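Local structure of BH2092 protein (Bacillus halodurans, 3NHV) at residues I34-A42 against T52-I61. The protein is of unknown function but carries a rhodanese-like domain, the fold of sulfurtransferases. Numbering follows the deposited sequence.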
ATOM      1  N   ILE B  34     -18.068   2.284  15.386  1.00 41.33           N
ATOM      2  CA  ILE B  34     -16.951   2.979  14.753  1.00 42.83           C
ATOM      3  C   ILE B  34     -17.267   4.441  14.468  1.00 47.29           C
ATOM      4  O   ILE B  34     -18.427   4.837  14.382  1.00 48.26           O
ATOM      5  CB  ILE B  34     -16.544   2.328  13.410  1.00 32.65           C
ATOM      6  CG1 ILE B  34     -17.701   2.422  12.417  1.00 32.37           C
ATOM      7  CG2 ILE B  34     -16.118   0.887  13.634  1.00 37.54           C
ATOM      8  CD1 ILE B  34     -17.423   1.779  11.073  1.00 34.09           C
ATOM      9  N   ILE B  35     -16.220   5.240  14.318  1.00 46.51           N
ATOM     10  CA  ILE B  35     -16.370   6.648  14.017  1.00 40.37           C
ATOM     11  C   ILE B  35     -15.429   6.955  12.867  1.00 41.54           C
ATOM     12  O   ILE B  35     -14.218   7.058  13.056  1.00 52.01           O
ATOM     13  CB  ILE B  35     -15.984   7.530  15.227  1.00 52.39           C
ATOM     14  CG1 ILE B  35     -16.773   7.092  16.465  1.00 46.07           C
ATOM     15  CG2 ILE B  35     -16.273   8.998  14.912  1.00 42.95           C
ATOM     16  CD1 ILE B  35     -16.452   7.887  17.709  1.00 48.61           C
ATOM     17  N   VAL B  36     -15.978   7.079  11.669  1.00 43.04           N
ATOM     18  CA  VAL B  36     -15.158   7.369  10.506  1.00 43.11           C
ATOM     19  C   VAL B  36     -14.733   8.836  10.511  1.00 45.47           C
ATOM     20  O   VAL B  36     -15.577   9.733  10.494  1.00 54.32           O
ATOM     21  CB  VAL B  36     -15.925   7.078   9.206  1.00 49.88           C
ATOM     22  CG1 VAL B  36     -14.978   7.177   8.024  1.00 36.25           C
ATOM     23  CG2 VAL B  36     -16.572   5.697   9.284  1.00 42.59           C
ATOM     24  N   VAL B  37     -13.423   9.071  10.527  1.00 45.67           N
ATOM     25  CA  VAL B  37     -12.869  10.422  10.543  1.00 40.78           C
ATOM     26  C   VAL B  37     -12.037  10.735   9.295  1.00 47.83           C
ATOM     27  O   VAL B  37     -11.035  10.065   9.016  1.00 46.28           O
ATOM     28  CB  VAL B  37     -11.960  10.642  11.787  1.00 43.31           C
ATOM     29  CG1 VAL B  37     -11.452  12.086  11.823  1.00 40.27           C
ATOM     30  CG2 VAL B  37     -12.716  10.314  13.055  1.00 39.69           C
ATOM     31  N   ASP B  38     -12.463  11.752   8.545  1.00 46.02           N
ATOM     32  CA  ASP B  38     -11.747  12.188   7.342  1.00 43.00           C
ATOM     33  C   ASP B  38     -10.672  13.137   7.858  1.00 44.99           C
ATOM     34  O   ASP B  38     -10.982  14.163   8.459  1.00 51.24           O
ATOM     35  CB  ASP B  38     -12.688  12.937   6.395  1.00 36.18           C
ATOM     36  CG  ASP B  38     -12.062  13.208   5.037  1.00 44.60           C
ATOM     37  OD1 ASP B  38     -10.860  13.545   4.979  1.00 45.37           O
ATOM     38  OD2 ASP B  38     -12.782  13.095   4.021  1.00 41.42           O
ATOM     39  N   VAL B  39      -9.415  12.782   7.626  1.00 44.80           N
ATOM     40  CA  VAL B  39      -8.268  13.556   8.089  1.00 41.15           C
ATOM     41  C   VAL B  39      -7.725  14.564   7.081  1.00 42.08           C
ATOM     42  O   VAL B  39      -6.831  15.348   7.402  1.00 43.40           O
ATOM     43  CB  VAL B  39      -7.124  12.595   8.479  1.00 46.14           C
ATOM     44  CG1 VAL B  39      -5.867  13.363   8.791  1.00 57.16           C
ATOM     45  CG2 VAL B  39      -7.549  11.753   9.673  1.00 47.36           C
ATOM     46  N   ARG B  40      -8.245  14.547   5.861  1.00 37.30           N
ATOM     47  CA  ARG B  40      -7.754  15.474   4.846  1.00 44.56           C
ATOM     48  C   ARG B  40      -8.134  16.918   5.168  1.00 49.83           C
ATOM     49  O   ARG B  40      -8.668  17.220   6.237  1.00 49.29           O
ATOM     50  CB  ARG B  40      -8.322  15.115   3.471  1.00 45.95           C
ATOM     51  CG  ARG B  40      -8.177  13.662   3.065  1.00 44.25           C
ATOM     52  CD  ARG B  40      -9.484  13.179   2.446  1.00 44.03           C
ATOM     53  NE  ARG B  40      -9.670  13.561   1.049  1.00 38.43           N
ATOM     54  CZ  ARG B  40     -10.844  13.914   0.532  1.00 40.78           C
ATOM     55  NH1 ARG B  40     -11.924  13.952   1.302  1.00 36.70           N
ATOM     56  NH2 ARG B  40     -10.951  14.187  -0.764  1.00 45.70           N
ATOM     57  N   ASP B  41      -7.852  17.808   4.223  1.00 59.60           N
ATOM     58  CA  ASP B  41      -8.173  19.222   4.370  1.00 61.43           C
ATOM     59  C   ASP B  41      -9.683  19.417   4.426  1.00 59.39           C
ATOM     60  O   ASP B  41     -10.420  18.756   3.695  1.00 64.83           O
ATOM     61  CB  ASP B  41      -7.650  20.012   3.183  1.00 65.44           C
ATOM     62  CG  ASP B  41      -8.094  21.451   3.226  1.00 85.50           C
ATOM     63  OD1 ASP B  41      -7.373  22.272   3.837  1.00 93.14           O
ATOM     64  OD2 ASP B  41      -9.181  21.760   2.675  1.00 86.30           O
ATOM     65  N   ALA B  42     -10.141  20.346   5.261  1.00 58.27           N
ATOM     66  CA  ALA B  42     -11.575  20.621   5.401  1.00 53.74           C
ATOM     67  C   ALA B  42     -12.296  20.794   4.068  1.00 57.55           C
ATOM     68  O   ALA B  42     -13.354  20.206   3.843  1.00 55.33           O
ATOM     69  CB  ALA B  42     -11.785  21.865   6.254  1.00 44.02           C
ATOM     70  N   THR B  52     -21.326   9.090   6.662  1.00 48.14           N
ATOM     71  CA  THR B  52     -21.226   8.924   8.117  1.00 48.95           C
ATOM     72  C   THR B  52     -19.880   9.361   8.690  1.00 45.98           C
ATOM     73  O   THR B  52     -19.569   9.078   9.840  1.00 44.14           O
ATOM     74  CB  THR B  52     -21.489   7.459   8.571  1.00 53.01           C
ATOM     75  OG1 THR B  52     -20.344   6.645   8.282  1.00 51.22           O
ATOM     76  CG2 THR B  52     -22.716   6.891   7.866  1.00 51.36           C
ATOM     77  N   ALA B  53     -19.094  10.075   7.896  1.00 42.48           N
ATOM     78  CA  ALA B  53     -17.789  10.513   8.353  1.00 45.81           C
ATOM     79  C   ALA B  53     -17.732  11.979   8.767  1.00 52.84           C
ATOM     80  O   ALA B  53     -18.268  12.856   8.083  1.00 51.94           O
ATOM     81  CB  ALA B  53     -16.758  10.250   7.269  1.00 51.03           C
ATOM     82  N   ILE B  54     -17.059  12.240   9.884  1.00 49.96           N
ATOM     83  CA  ILE B  54     -16.899  13.598  10.389  1.00 51.00           C
ATOM     84  C   ILE B  54     -15.563  14.158   9.924  1.00 50.51           C
ATOM     85  O   ILE B  54     -14.618  13.405   9.696  1.00 57.76           O
ATOM     86  CB  ILE B  54     -16.907  13.636  11.918  1.00 52.15           C
ATOM     87  CG1 ILE B  54     -15.808  12.728  12.463  1.00 48.78           C
ATOM     88  CG2 ILE B  54     -18.268  13.204  12.442  1.00 55.94           C
ATOM     89  CD1 ILE B  54     -15.770  12.661  13.960  1.00 47.04           C
ATOM     90  N   SER B  55     -15.487  15.480   9.794  1.00 47.13           N
ATOM     91  CA  SER B  55     -14.266  16.136   9.354  1.00 45.00           C
ATOM     92  C   SER B  55     -13.381  16.596  10.502  1.00 52.03           C
ATOM     93  O   SER B  55     -13.800  17.384  11.342  1.00 53.37           O
ATOM     94  CB  SER B  55     -14.595  17.343   8.480  1.00 46.49           C
ATOM     95  OG  SER B  55     -13.435  18.125   8.257  1.00 41.80           O
ATOM     96  N   ILE B  56     -12.150  16.101  10.530  1.00 52.01           N
ATOM     97  CA  ILE B  56     -11.199  16.486  11.564  1.00 53.82           C
ATOM     98  C   ILE B  56      -9.804  16.455  10.943  1.00 56.24           C
ATOM     99  O   ILE B  56      -9.086  15.466  11.079  1.00 64.41           O
ATOM    100  CB  ILE B  56     -11.209  15.501  12.754  1.00 52.32           C
ATOM    101  CG1 ILE B  56     -12.635  15.296  13.284  1.00 54.25           C
ATOM    102  CG2 ILE B  56     -10.284  16.015  13.848  1.00 46.63           C
ATOM    103  CD1 ILE B  56     -13.250  16.500  13.976  1.00 69.35           C
ATOM    104  N   PRO B  57      -9.405  17.529  10.241  1.00 56.22           N
ATOM    105  CA  PRO B  57      -8.079  17.586   9.608  1.00 50.69           C
ATOM    106  C   PRO B  57      -6.962  17.099  10.532  1.00 55.97           C
ATOM    107  O   PRO B  57      -6.943  17.421  11.719  1.00 57.81           O
ATOM    108  CB  PRO B  57      -7.935  19.059   9.249  1.00 54.67           C
ATOM    109  CG  PRO B  57      -9.347  19.439   8.896  1.00 53.90           C
ATOM    110  CD  PRO B  57     -10.150  18.781  10.014  1.00 50.30           C
ATOM    111  N   GLY B  58      -6.031  16.323   9.980  1.00 61.95           N
ATOM    112  CA  GLY B  58      -4.931  15.787  10.771  1.00 64.93           C
ATOM    113  C   GLY B  58      -4.175  16.783  11.633  1.00 65.13           C
ATOM    114  O   GLY B  58      -3.934  16.535  12.814  1.00 67.28           O
ATOM    115  N   ASN B  59      -3.792  17.910  11.043  1.00 65.78           N
ATOM    116  CA  ASN B  59      -3.058  18.928  11.780  1.00 69.41           C
ATOM    117  C   ASN B  59      -3.916  19.574  12.870  1.00 70.74           C
ATOM    118  O   ASN B  59      -3.393  20.265  13.747  1.00 74.35           O
ATOM    119  CB  ASN B  59      -2.532  19.993  10.813  1.00 66.02           C
ATOM    120  CG  ASN B  59      -3.618  20.551   9.916  1.00 78.30           C
ATOM    121  OD1 ASN B  59      -4.597  21.133  10.393  1.00 81.37           O
ATOM    122  ND2 ASN B  59      -3.456  20.369   8.607  1.00 76.77           N
ATOM    123  N   LYS B  60      -5.228  19.340  12.830  1.00 65.14           N
ATOM    124  CA  LYS B  60      -6.133  19.914  13.829  1.00 58.31           C
ATOM    125  C   LYS B  60      -6.655  18.890  14.839  1.00 58.94           C
ATOM    126  O   LYS B  60      -7.676  19.124  15.484  1.00 59.03           O
ATOM    127  CB  LYS B  60      -7.324  20.600  13.139  1.00 58.46           C
ATOM    128  CG  LYS B  60      -6.948  21.798  12.270  1.00 69.08           C
ATOM    129  CD  LYS B  60      -6.590  23.005  13.128  1.00 75.08           C
ATOM    130  CE  LYS B  60      -5.812  24.065  12.345  1.00 78.84           C
ATOM    131  NZ  LYS B  60      -4.360  23.712  12.150  1.00 72.35           N
ATOM    132  N   ILE B  61      -5.959  17.762  14.981  1.00 55.37           N
ATOM    133  CA  ILE B  61      -6.374  16.716  15.921  1.00 47.31           C
ATOM    134  C   ILE B  61      -5.774  16.924  17.309  1.00 52.69           C
ATOM    135  O   ILE B  61      -4.554  16.996  17.467  1.00 52.78           O
ATOM    136  CB  ILE B  61      -5.951  15.319  15.431  1.00 40.05           C
ATOM    137  CG1 ILE B  61      -6.649  14.998  14.113  1.00 46.61           C
ATOM    138  CG2 ILE B  61      -6.288  14.272  16.481  1.00 29.60           C
ATOM    139  CD1 ILE B  61      -6.273  13.645  13.542  1.00 46.52           C
TER
HETATM  140  O   HOH W   1     -18.730   7.710  11.875  1.00 37.52           O
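Val37 lies between Ile54 of the neighbouring parallel strand and Ile56 just past its end, its CG1 packed 3.5 Å from Ile56 CB while CG2 meets the CD1 end of Ile54 more loosely. Ile54 turns CG1 between its backbone N and carbonyl carbon (chi1 57°), which carries CD1 across to Val37 and to CG2 of Ile35; valine's two methyls thus serve two neighbours, and isoleucine's longer arm spans two residues. The backbones are joined by three bonds: Ile54 N gives to Val36 O, Asp38 N to Ile54 O at 2.9 Å, and Ile56 N to Asp38 O almost straight (171°). Beyond the strands the packing is tightest: Gly58 N bonds to Val39 O, and Val39 CG1 lies 3.2 Å from Gly58 N, where a CB on Gly58 would collide with that methyl. The Thr52 end is looser: a water links Val36 N to Thr52 O. At the other end, exposed Ala42 has its CB 4.3 Å from Pro57 CG, while Arg40 O packs closely on the ring. Asp38 OD1 takes Arg40 N at 2.9 Å in an Asx turn, and OD2 uses its syn lone pair for Arg40 NH1, nearly in the guanidinium plane. An asparagine here would probably leave the guanidinium without its charged mate. In this beta-alpha-beta unit, backbone bonds and aliphatic packing fix the strand pair, while one carboxylate oxygen sets the turn and the other holds the guanidinium.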